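Local coordinates for protein nitrite reductase (Hyphomicrobium denitrificans, PDB 2DV6) that probably reduces nitrite to nitric oxide at copper centres, taking electrons from a cytochrome c, a step in denitrification, at residues F223-T227 against F248-I252; E169-V173 against D214-H219; L207-K213 against T236-E242. The contacts are given in a common frame with arbitrary orientation. Residue numbers count along the deposited sequence, not the author numbering.

Contact 1. Residues F223-T227 against F248-I252. With CU (copper (II) ion), chain H.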
loop_
_atom_site.group_PDB
_atom_site.type_symbol
_atom_site.label_atom_id
_atom_site.label_comp_id
_atom_site.label_asym_id
_atom_site.label_seq_id
_atom_site.Cartn_x
_atom_site.Cartn_y
_atom_site.Cartn_z
ATOM N N PHE A 223 -14.601 14.097 -43.656
ATOM C CA PHE A 223 -15.632 15.155 -43.616
ATOM C C PHE A 223 -17.032 14.533 -43.462
ATOM O O PHE A 223 -17.414 13.679 -44.290
ATOM C CB PHE A 223 -15.643 16.017 -44.901
ATOM C CG PHE A 223 -14.327 16.692 -45.227
ATOM C CD1 PHE A 223 -13.398 16.079 -46.090
ATOM C CD2 PHE A 223 -14.032 17.941 -44.714
ATOM C CE1 PHE A 223 -12.191 16.711 -46.409
ATOM C CE2 PHE A 223 -12.843 18.580 -45.019
ATOM C CZ PHE A 223 -11.900 17.956 -45.856
ATOM N N HIS A 224 -17.802 14.955 -42.454
ATOM C CA HIS A 224 -19.184 14.428 -42.300
ATOM C C HIS A 224 -20.116 14.911 -43.424
ATOM O O HIS A 224 -21.196 14.342 -43.624
ATOM C CB HIS A 224 -19.798 14.778 -40.926
ATOM C CG HIS A 224 -19.173 14.061 -39.782
ATOM N ND1 HIS A 224 -19.662 14.154 -38.499
ATOM C CD2 HIS A 224 -18.134 13.195 -39.726
ATOM C CE1 HIS A 224 -18.928 13.407 -37.691
ATOM N NE2 HIS A 224 -17.994 12.818 -38.409
ATOM N N GLY A 225 -19.716 15.973 -44.123
ATOM C CA GLY A 225 -20.449 16.407 -45.319
ATOM C C GLY A 225 -20.031 15.761 -46.645
ATOM O O GLY A 225 -20.585 16.092 -47.699
ATOM N N ALA A 226 -19.046 14.863 -46.586
ATOM C CA ALA A 226 -18.614 14.100 -47.742
ATOM C C ALA A 226 -19.341 12.750 -47.818
ATOM O O ALA A 226 -19.663 12.126 -46.778
ATOM C CB ALA A 226 -17.081 13.910 -47.726
ATOM N N THR A 227 -19.614 12.305 -49.041
ATOM C CA THR A 227 -20.289 11.015 -49.273
ATOM C C THR A 227 -19.304 10.046 -49.914
ATOM O O THR A 227 -18.816 10.299 -51.015
ATOM C CB THR A 227 -21.509 11.180 -50.203
ATOM O OG1 THR A 227 -22.437 12.075 -49.607
ATOM C CG2 THR A 227 -22.201 9.868 -50.448
ATOM N N PHE A 248 -14.377 15.546 -54.073
ATOM C CA PHE A 248 -15.647 14.971 -53.651
ATOM C C PHE A 248 -16.768 15.950 -53.871
ATOM O O PHE A 248 -16.548 17.152 -53.833
ATOM C CB PHE A 248 -15.613 14.442 -52.183
ATOM C CG PHE A 248 -15.396 15.505 -51.131
ATOM C CD1 PHE A 248 -16.472 16.240 -50.624
ATOM C CD2 PHE A 248 -14.133 15.743 -50.624
ATOM C CE1 PHE A 248 -16.276 17.224 -49.637
ATOM C CE2 PHE A 248 -13.926 16.719 -49.625
ATOM C CZ PHE A 248 -14.997 17.472 -49.160
ATOM N N LYS A 249 -17.956 15.433 -54.140
ATOM C CA LYS A 249 -19.150 16.277 -54.243
ATOM C C LYS A 249 -19.817 16.526 -52.881
ATOM O O LYS A 249 -19.901 15.616 -52.032
ATOM C CB LYS A 249 -20.172 15.680 -55.232
ATOM C CG LYS A 249 -19.749 15.818 -56.705
ATOM C CD LYS A 249 -20.915 15.549 -57.671
ATOM C CE LYS A 249 -21.707 16.862 -58.040
ATOM N NZ LYS A 249 -21.181 17.596 -59.290
ATOM N N ALA A 250 -20.291 17.750 -52.700
ATOM C CA ALA A 250 -21.082 18.149 -51.544
ATOM C C ALA A 250 -22.546 18.067 -51.907
ATOM O O ALA A 250 -23.101 18.991 -52.486
ATOM C CB ALA A 250 -20.733 19.568 -51.110
ATOM N N LEU A 251 -23.172 16.964 -51.529
ATOM C CA LEU A 251 -24.522 16.642 -51.985
ATOM C C LEU A 251 -25.652 17.135 -51.111
ATOM O O LEU A 251 -26.774 17.165 -51.558
ATOM C CB LEU A 251 -24.672 15.120 -52.165
ATOM C CG LEU A 251 -23.618 14.444 -53.059
ATOM C CD1 LEU A 251 -23.681 12.907 -52.875
ATOM C CD2 LEU A 251 -23.808 14.859 -54.557
ATOM N N ILE A 252 -25.371 17.454 -49.848
ATOM C CA ILE A 252 -26.426 17.750 -48.866
ATOM C C ILE A 252 -26.036 18.931 -47.982
ATOM O O ILE A 252 -24.978 18.901 -47.329
ATOM C CB ILE A 252 -26.740 16.499 -47.993
ATOM C CG1 ILE A 252 -27.132 15.306 -48.897
ATOM C CG2 ILE A 252 -27.834 16.792 -46.949
ATOM C CD1 ILE A 252 -27.308 13.980 -48.137
HETATM CU CU CU H . -16.612 11.422 -37.725
HETATM O O HOH W 1 -22.715 17.640 -48.405
HETATM O O HOH W 2 -21.712 14.754 -49.917
HETATM O O HOH W 3 -18.825 13.201 -51.474
HETATM O O HOH W 4 -16.066 8.963 -37.976
#
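The end of strand 243-249 in a cupredoxin domain lies against the type I turn F223-A226, which carries H224, a ligand of the copper site shared between subunits. F248, buried at the subunit interface, makes the apolar half of the contact. Its ring receives A226 over one face as a CH-pi contact, with CB 4.0 Å from the ring centroid, and meets the F223 ring obliquely, the centroids 5.1 Å apart. From K249 onward water takes over. K249 O is hydrogen-bonded to water 2 and water 3, and water 3 also accepts from T227 N, so two backbones too far apart to pair directly are joined through solvent. At L251 the backbone N donates to water 2, which is also bonded to G225 O and T227 OG1, while L251 CD1 packs 3.6 Å from T227 OG1. I252 N donates to water 1, a second link to G225 O. H224 itself is out of reach of 248-252 and binds the metal. H259 of the same chain and H416 of the second subunit complete the trio of histidines characteristic of a type 2 copper centre, in which H224 NE2 lies 2.1 Å from CU and water 4 2.5 Å from CU.

Contact 2. Residues E169-V173 against D214-H219. With CU (copper (II) ion), chain G.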
loop_
_atom_site.group_PDB
_atom_site.type_symbol
_atom_site.label_atom_id
_atom_site.label_comp_id
_atom_site.label_asym_id
_atom_site.label_seq_id
_atom_site.Cartn_x
_atom_site.Cartn_y
_atom_site.Cartn_z
ATOM N N GLU A 169 -3.121 21.618 -44.082
ATOM C CA GLU A 169 -1.829 21.101 -43.692
ATOM C C GLU A 169 -1.999 20.491 -42.296
ATOM O O GLU A 169 -2.701 21.092 -41.459
ATOM C CB GLU A 169 -0.852 22.253 -43.612
ATOM C CG GLU A 169 0.541 21.809 -43.445
ATOM C CD GLU A 169 1.489 22.977 -43.127
ATOM O OE1 GLU A 169 2.700 22.714 -43.099
ATOM O OE2 GLU A 169 1.030 24.131 -42.912
ATOM N N THR A 170 -1.384 19.334 -42.042
ATOM C CA THR A 170 -1.429 18.710 -40.709
ATOM C C THR A 170 -0.098 18.942 -40.013
ATOM O O THR A 170 0.961 18.586 -40.533
ATOM C CB THR A 170 -1.811 17.220 -40.753
ATOM O OG1 THR A 170 -0.898 16.504 -41.608
ATOM C CG2 THR A 170 -3.220 17.083 -41.325
ATOM N N VAL A 171 -0.154 19.646 -38.881
ATOM C CA VAL A 171 1.052 19.985 -38.135
ATOM C C VAL A 171 0.947 19.609 -36.656
ATOM O O VAL A 171 -0.041 19.925 -36.009
ATOM C CB VAL A 171 1.571 21.495 -38.394
ATOM C CG1 VAL A 171 0.652 22.288 -39.216
ATOM C CG2 VAL A 171 1.877 22.243 -37.139
ATOM N N GLU A 172 1.997 18.946 -36.161
ATOM C CA GLU A 172 2.201 18.642 -34.752
ATOM C C GLU A 172 3.074 19.735 -34.121
ATOM O O GLU A 172 4.170 20.016 -34.585
ATOM C CB GLU A 172 2.823 17.241 -34.587
ATOM C CG GLU A 172 2.050 16.154 -35.409
ATOM C CD GLU A 172 2.810 14.842 -35.562
ATOM O OE1 GLU A 172 2.298 13.947 -36.244
ATOM O OE2 GLU A 172 3.909 14.678 -34.988
ATOM N N VAL A 173 2.567 20.372 -33.066
ATOM C CA VAL A 173 3.201 21.556 -32.547
ATOM C C VAL A 173 3.048 21.611 -31.021
ATOM O O VAL A 173 1.985 21.287 -30.480
ATOM C CB VAL A 173 2.581 22.832 -33.214
ATOM C CG1 VAL A 173 1.078 22.897 -33.022
ATOM C CG2 VAL A 173 3.239 24.094 -32.708
ATOM N N ASP A 214 7.994 17.283 -40.594
ATOM C CA ASP A 214 8.395 17.003 -39.202
ATOM C C ASP A 214 7.337 16.237 -38.385
ATOM O O ASP A 214 7.547 15.955 -37.224
ATOM C CB ASP A 214 8.828 18.309 -38.502
ATOM C CG ASP A 214 10.003 18.992 -39.229
ATOM O OD1 ASP A 214 10.784 18.279 -39.876
ATOM O OD2 ASP A 214 10.169 20.217 -39.156
ATOM N N SER A 215 6.211 15.897 -38.998
ATOM C CA SER A 215 5.186 15.148 -38.300
ATOM C C SER A 215 5.729 13.738 -38.029
ATOM O O SER A 215 6.383 13.169 -38.884
ATOM C CB SER A 215 3.891 15.090 -39.103
ATOM O OG SER A 215 3.250 16.362 -39.120
ATOM N N LEU A 216 5.476 13.194 -36.838
ATOM C CA LEU A 216 5.795 11.791 -36.572
ATOM C C LEU A 216 4.744 10.870 -37.161
ATOM O O LEU A 216 5.036 9.713 -37.486
ATOM C CB LEU A 216 5.892 11.505 -35.069
ATOM C CG LEU A 216 6.969 12.239 -34.259
ATOM C CD1 LEU A 216 7.031 11.712 -32.826
ATOM C CD2 LEU A 216 8.330 12.106 -34.917
ATOM N N MET A 217 3.510 11.360 -37.252
ATOM C CA MET A 217 2.375 10.468 -37.481
ATOM C C MET A 217 1.873 10.679 -38.892
ATOM O O MET A 217 1.986 11.777 -39.432
ATOM C CB MET A 217 1.216 10.776 -36.497
ATOM C CG MET A 217 1.614 10.780 -35.035
ATOM S SD MET A 217 2.369 9.198 -34.595
ATOM C CE MET A 217 2.762 9.488 -32.842
ATOM N N VAL A 218 1.257 9.658 -39.462
ATOM C CA VAL A 218 0.368 9.944 -40.568
ATOM C C VAL A 218 -0.908 10.661 -40.117
ATOM O O VAL A 218 -1.357 10.479 -38.966
ATOM C CB VAL A 218 0.138 8.757 -41.571
ATOM C CG1 VAL A 218 1.103 7.601 -41.365
ATOM C CG2 VAL A 218 -1.338 8.378 -41.806
ATOM N N HIS A 219 -1.445 11.521 -40.992
ATOM C CA HIS A 219 -2.690 12.237 -40.720
ATOM C C HIS A 219 -3.585 12.164 -41.975
ATOM O O HIS A 219 -3.113 11.816 -43.052
ATOM C CB HIS A 219 -2.457 13.690 -40.268
ATOM C CG HIS A 219 -1.617 13.824 -39.027
ATOM N ND1 HIS A 219 -2.112 13.615 -37.751
ATOM C CD2 HIS A 219 -0.315 14.151 -38.872
ATOM C CE1 HIS A 219 -1.147 13.810 -36.865
ATOM N NE2 HIS A 219 -0.040 14.123 -37.520
HETATM CU CU CU G . -4.160 13.056 -37.489
HETATM O O HOH W 5 6.351 16.133 -34.674
HETATM O O HOH W 6 4.275 18.689 -37.869
HETATM O O HOH W 7 6.276 18.569 -35.648
#
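In this cupredoxin domain, a glutamate on strand 163-178 is tied to a histidine ligand of the type 1 copper and to the loop leading up to it. Direct hydrogen bonds converge on the E172 carboxylate. OE2 accepts from L216 N at 2.8 Å, and OE1 accepts both from M217 N at 3.0 Å and from H219 NE2 at 2.7 Å. The last is a His-carboxylate hydrogen bond, made near the plane of the imidazole; with NE2 held by E172, ND1 faces the metal. One acidic side chain thus fixes two successive backbone amides and the ring itself.

Water bridges add to the junction around E172. Water 6 accepts from E172 N and donates to S215 OG, a hydroxyl also bonded to N211. Water 5 joins E172 OE2 to D214 O, and water 7, bonded to E172 O, reaches D214 O weakly.

Packing completes the contact: T170 points toward the loop, with OG1 3.5 Å from H219 CB, and E172 OE1 lies 3.4 Å from M217 CB. W186 of the adjoining strand 181-188 meets the H219 ring edge-to-face.

Metal coordination lies on the far side of the imidazole from the glutamate. C260, H268 and M273 supply the other ligands, and H219 ND1 sits 2.1 Å from CU.

Contact 3. Residues L207-K213 against T236-E242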
loop_
_atom_site.group_PDB
_atom_site.type_symbol
_atom_site.label_atom_id
_atom_site.label_comp_id
_atom_site.label_asym_id
_atom_site.label_seq_id
_atom_site.Cartn_x
_atom_site.Cartn_y
_atom_site.Cartn_z
ATOM N N LEU A 207 -9.650 18.729 -52.472
ATOM C CA LEU A 207 -8.870 18.886 -51.253
ATOM C C LEU A 207 -7.404 18.539 -51.474
ATOM O O LEU A 207 -7.082 17.451 -51.932
ATOM C CB LEU A 207 -9.464 18.007 -50.140
ATOM C CG LEU A 207 -8.580 18.182 -48.899
ATOM C CD1 LEU A 207 -9.140 19.254 -47.980
ATOM C CD2 LEU A 207 -8.382 16.903 -48.220
ATOM N N HIS A 208 -6.505 19.455 -51.130
ATOM C CA HIS A 208 -5.090 19.115 -51.053
ATOM C C HIS A 208 -4.653 19.081 -49.605
ATOM O O HIS A 208 -4.580 20.122 -48.930
ATOM C CB HIS A 208 -4.220 20.092 -51.865
ATOM C CG HIS A 208 -4.572 20.122 -53.320
ATOM N ND1 HIS A 208 -3.711 19.685 -54.302
ATOM C CD2 HIS A 208 -5.708 20.493 -53.952
ATOM C CE1 HIS A 208 -4.297 19.801 -55.481
ATOM N NE2 HIS A 208 -5.508 20.292 -55.298
ATOM N N LEU A 209 -4.350 17.877 -49.149
ATOM C CA LEU A 209 -3.888 17.662 -47.786
ATOM C C LEU A 209 -2.398 17.414 -47.753
ATOM O O LEU A 209 -1.931 16.387 -48.282
ATOM C CB LEU A 209 -4.628 16.483 -47.119
ATOM C CG LEU A 209 -4.436 16.362 -45.567
ATOM C CD1 LEU A 209 -5.394 15.344 -45.002
ATOM C CD2 LEU A 209 -3.062 15.904 -45.211
ATOM N N LYS A 210 -1.659 18.324 -47.119
ATOM C CA LYS A 210 -0.214 18.150 -46.915
ATOM C C LYS A 210 0.120 17.778 -45.463
ATOM O O LYS A 210 -0.391 18.396 -44.523
ATOM C CB LYS A 210 0.546 19.420 -47.300
ATOM C CG LYS A 210 0.448 19.792 -48.803
ATOM C CD LYS A 210 1.511 20.853 -49.185
ATOM C CE LYS A 210 1.473 21.219 -50.672
ATOM N NZ LYS A 210 0.221 21.988 -51.020
ATOM N N ASN A 211 0.941 16.754 -45.268
ATOM C CA ASN A 211 1.357 16.392 -43.928
ATOM C C ASN A 211 2.763 16.935 -43.757
ATOM O O ASN A 211 3.665 16.554 -44.479
ATOM C CB ASN A 211 1.250 14.882 -43.699
ATOM C CG ASN A 211 1.493 14.477 -42.261
ATOM O OD1 ASN A 211 1.644 15.327 -41.357
ATOM N ND2 ASN A 211 1.530 13.173 -42.020
ATOM N N HIS A 212 2.938 17.881 -42.837
ATOM C CA HIS A 212 4.251 18.518 -42.652
ATOM C C HIS A 212 5.340 17.477 -42.489
ATOM O O HIS A 212 5.113 16.424 -41.897
ATOM C CB HIS A 212 4.243 19.444 -41.451
ATOM C CG HIS A 212 5.501 20.251 -41.312
ATOM N ND1 HIS A 212 5.570 21.589 -41.660
ATOM C CD2 HIS A 212 6.733 19.914 -40.864
ATOM C CE1 HIS A 212 6.794 22.034 -41.437
ATOM N NE2 HIS A 212 7.520 21.040 -40.961
ATOM N N LYS A 213 6.535 17.764 -42.999
ATOM C CA LYS A 213 7.622 16.779 -42.960
ATOM C C LYS A 213 8.180 16.402 -41.586
ATOM O O LYS A 213 8.764 15.316 -41.439
ATOM C CB LYS A 213 8.760 17.202 -43.884
ATOM C CG LYS A 213 9.495 18.424 -43.442
ATOM C CD LYS A 213 10.720 18.494 -44.340
ATOM C CE LYS A 213 11.419 19.793 -44.272
ATOM N NZ LYS A 213 12.646 19.583 -45.120
ATOM N N THR A 236 -7.086 9.907 -48.025
ATOM C CA THR A 236 -6.251 10.968 -47.446
ATOM C C THR A 236 -5.272 10.546 -46.363
ATOM O O THR A 236 -4.793 11.411 -45.641
ATOM C CB THR A 236 -7.097 12.183 -46.936
ATOM O OG1 THR A 236 -8.096 11.736 -46.020
ATOM C CG2 THR A 236 -7.787 12.935 -48.101
ATOM N N GLN A 237 -4.958 9.250 -46.234
ATOM C CA GLN A 237 -3.907 8.819 -45.289
ATOM C C GLN A 237 -2.586 9.348 -45.820
ATOM O O GLN A 237 -2.118 8.864 -46.840
ATOM C CB GLN A 237 -3.864 7.289 -45.148
ATOM C CG GLN A 237 -5.195 6.665 -44.621
ATOM C CD GLN A 237 -5.610 7.258 -43.251
ATOM O OE1 GLN A 237 -6.775 7.692 -43.049
ATOM N NE2 GLN A 237 -4.658 7.327 -42.334
ATOM N N THR A 238 -2.009 10.358 -45.158
ATOM C CA THR A 238 -0.888 11.133 -45.724
ATOM C C THR A 238 0.363 11.011 -44.860
ATOM O O THR A 238 0.332 11.346 -43.670
ATOM C CB THR A 238 -1.303 12.620 -45.889
ATOM O OG1 THR A 238 -2.589 12.676 -46.514
ATOM C CG2 THR A 238 -0.341 13.395 -46.738
ATOM N N ASP A 239 1.446 10.491 -45.449
ATOM C CA ASP A 239 2.723 10.367 -44.756
ATOM C C ASP A 239 3.376 11.743 -44.502
ATOM O O ASP A 239 3.169 12.680 -45.271
ATOM C CB ASP A 239 3.705 9.550 -45.595
ATOM C CG ASP A 239 3.305 8.076 -45.748
ATOM O OD1 ASP A 239 3.858 7.449 -46.684
ATOM O OD2 ASP A 239 2.483 7.515 -44.968
ATOM N N PRO A 240 4.186 11.863 -43.430
ATOM C CA PRO A 240 4.978 13.091 -43.218
ATOM C C PRO A 240 5.769 13.504 -44.492
ATOM O O PRO A 240 6.441 12.684 -45.088
ATOM C CB PRO A 240 5.950 12.693 -42.093
ATOM C CG PRO A 240 5.161 11.599 -41.306
ATOM C CD PRO A 240 4.378 10.856 -42.362
ATOM N N GLY A 241 5.654 14.756 -44.896
ATOM C CA GLY A 241 6.367 15.260 -46.065
ATOM C C GLY A 241 5.604 15.120 -47.374
ATOM O O GLY A 241 6.076 15.565 -48.408
ATOM N N GLU A 242 4.433 14.473 -47.341
ATOM C CA GLU A 242 3.712 14.098 -48.570
ATOM C C GLU A 242 2.390 14.855 -48.710
ATOM O O GLU A 242 1.987 15.628 -47.810
ATOM C CB GLU A 242 3.508 12.575 -48.611
ATOM C CG GLU A 242 4.820 11.753 -48.605
ATOM C CD GLU A 242 5.717 12.078 -49.823
ATOM O OE1 GLU A 242 6.948 12.140 -49.637
ATOM O OE2 GLU A 242 5.186 12.311 -50.958
HETATM O O HOH W 8 3.814 17.970 -46.912
#
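N211 pairs through both its backbone and its side chain with the turn that brings the chain back into strand 243-249. Its N donates to E242 O at 3.0 Å and its O accepts from G241 N at 2.7 Å. With G241 at phi 90° and psi -5°, in the third position of the type II turn D239-E242, this is the arrangement of a G1 beta bulge, where the chain enters strand 243-249, outermost in the cupredoxin sheet within this chain. A side chain at G241 would be jammed against the preceding carbonyl, so these backbone angles call for glycine. The N211 side chain reaches the residue just before the turn, ND2 donating to T238 O at 2.7 Å; the same amide group is also bonded to M217 O and S215 OG, in the loop leading to the copper ligand H219. Water 8 donates to N211 O and to E242 O. Weaker CA-H...O contacts run from K210 CA to E242 O and from P240 CA to H212 O. T238 OG1 donates to T236 O within the 236-242 segment. The leucines of strand 204-211 complete the packing, their CA-to-CB bonds directed toward the loop: L209 CD2 touches T238 OG1 at 3.5 Å, and L207 CD2 meets T236 CG2 at 4.0 Å.

Within one cupredoxin domain, contact 2 opens first, on strand 163-178, and closes when the chain has passed through strands 181-188, 197-200 and 204-211 to reach 214-219. Contact 3 has already opened at 207-213, directly before that closing segment, so the two cross; H219 O and T238 N, 2.8 Å apart and probably hydrogen-bonded, join them. Contact 1 starts at 223-227 and crosses contact 3 in turn, since 236-242 falls between its two segments; F223 CZ packs on L207 CD1 at 3.7 Å. Contacts 1 and 2 run in series. Together they tie the connections bearing copper ligands H219 and H224 to neighbouring strands 163-178, 204-211 and 243-249 of one sheet.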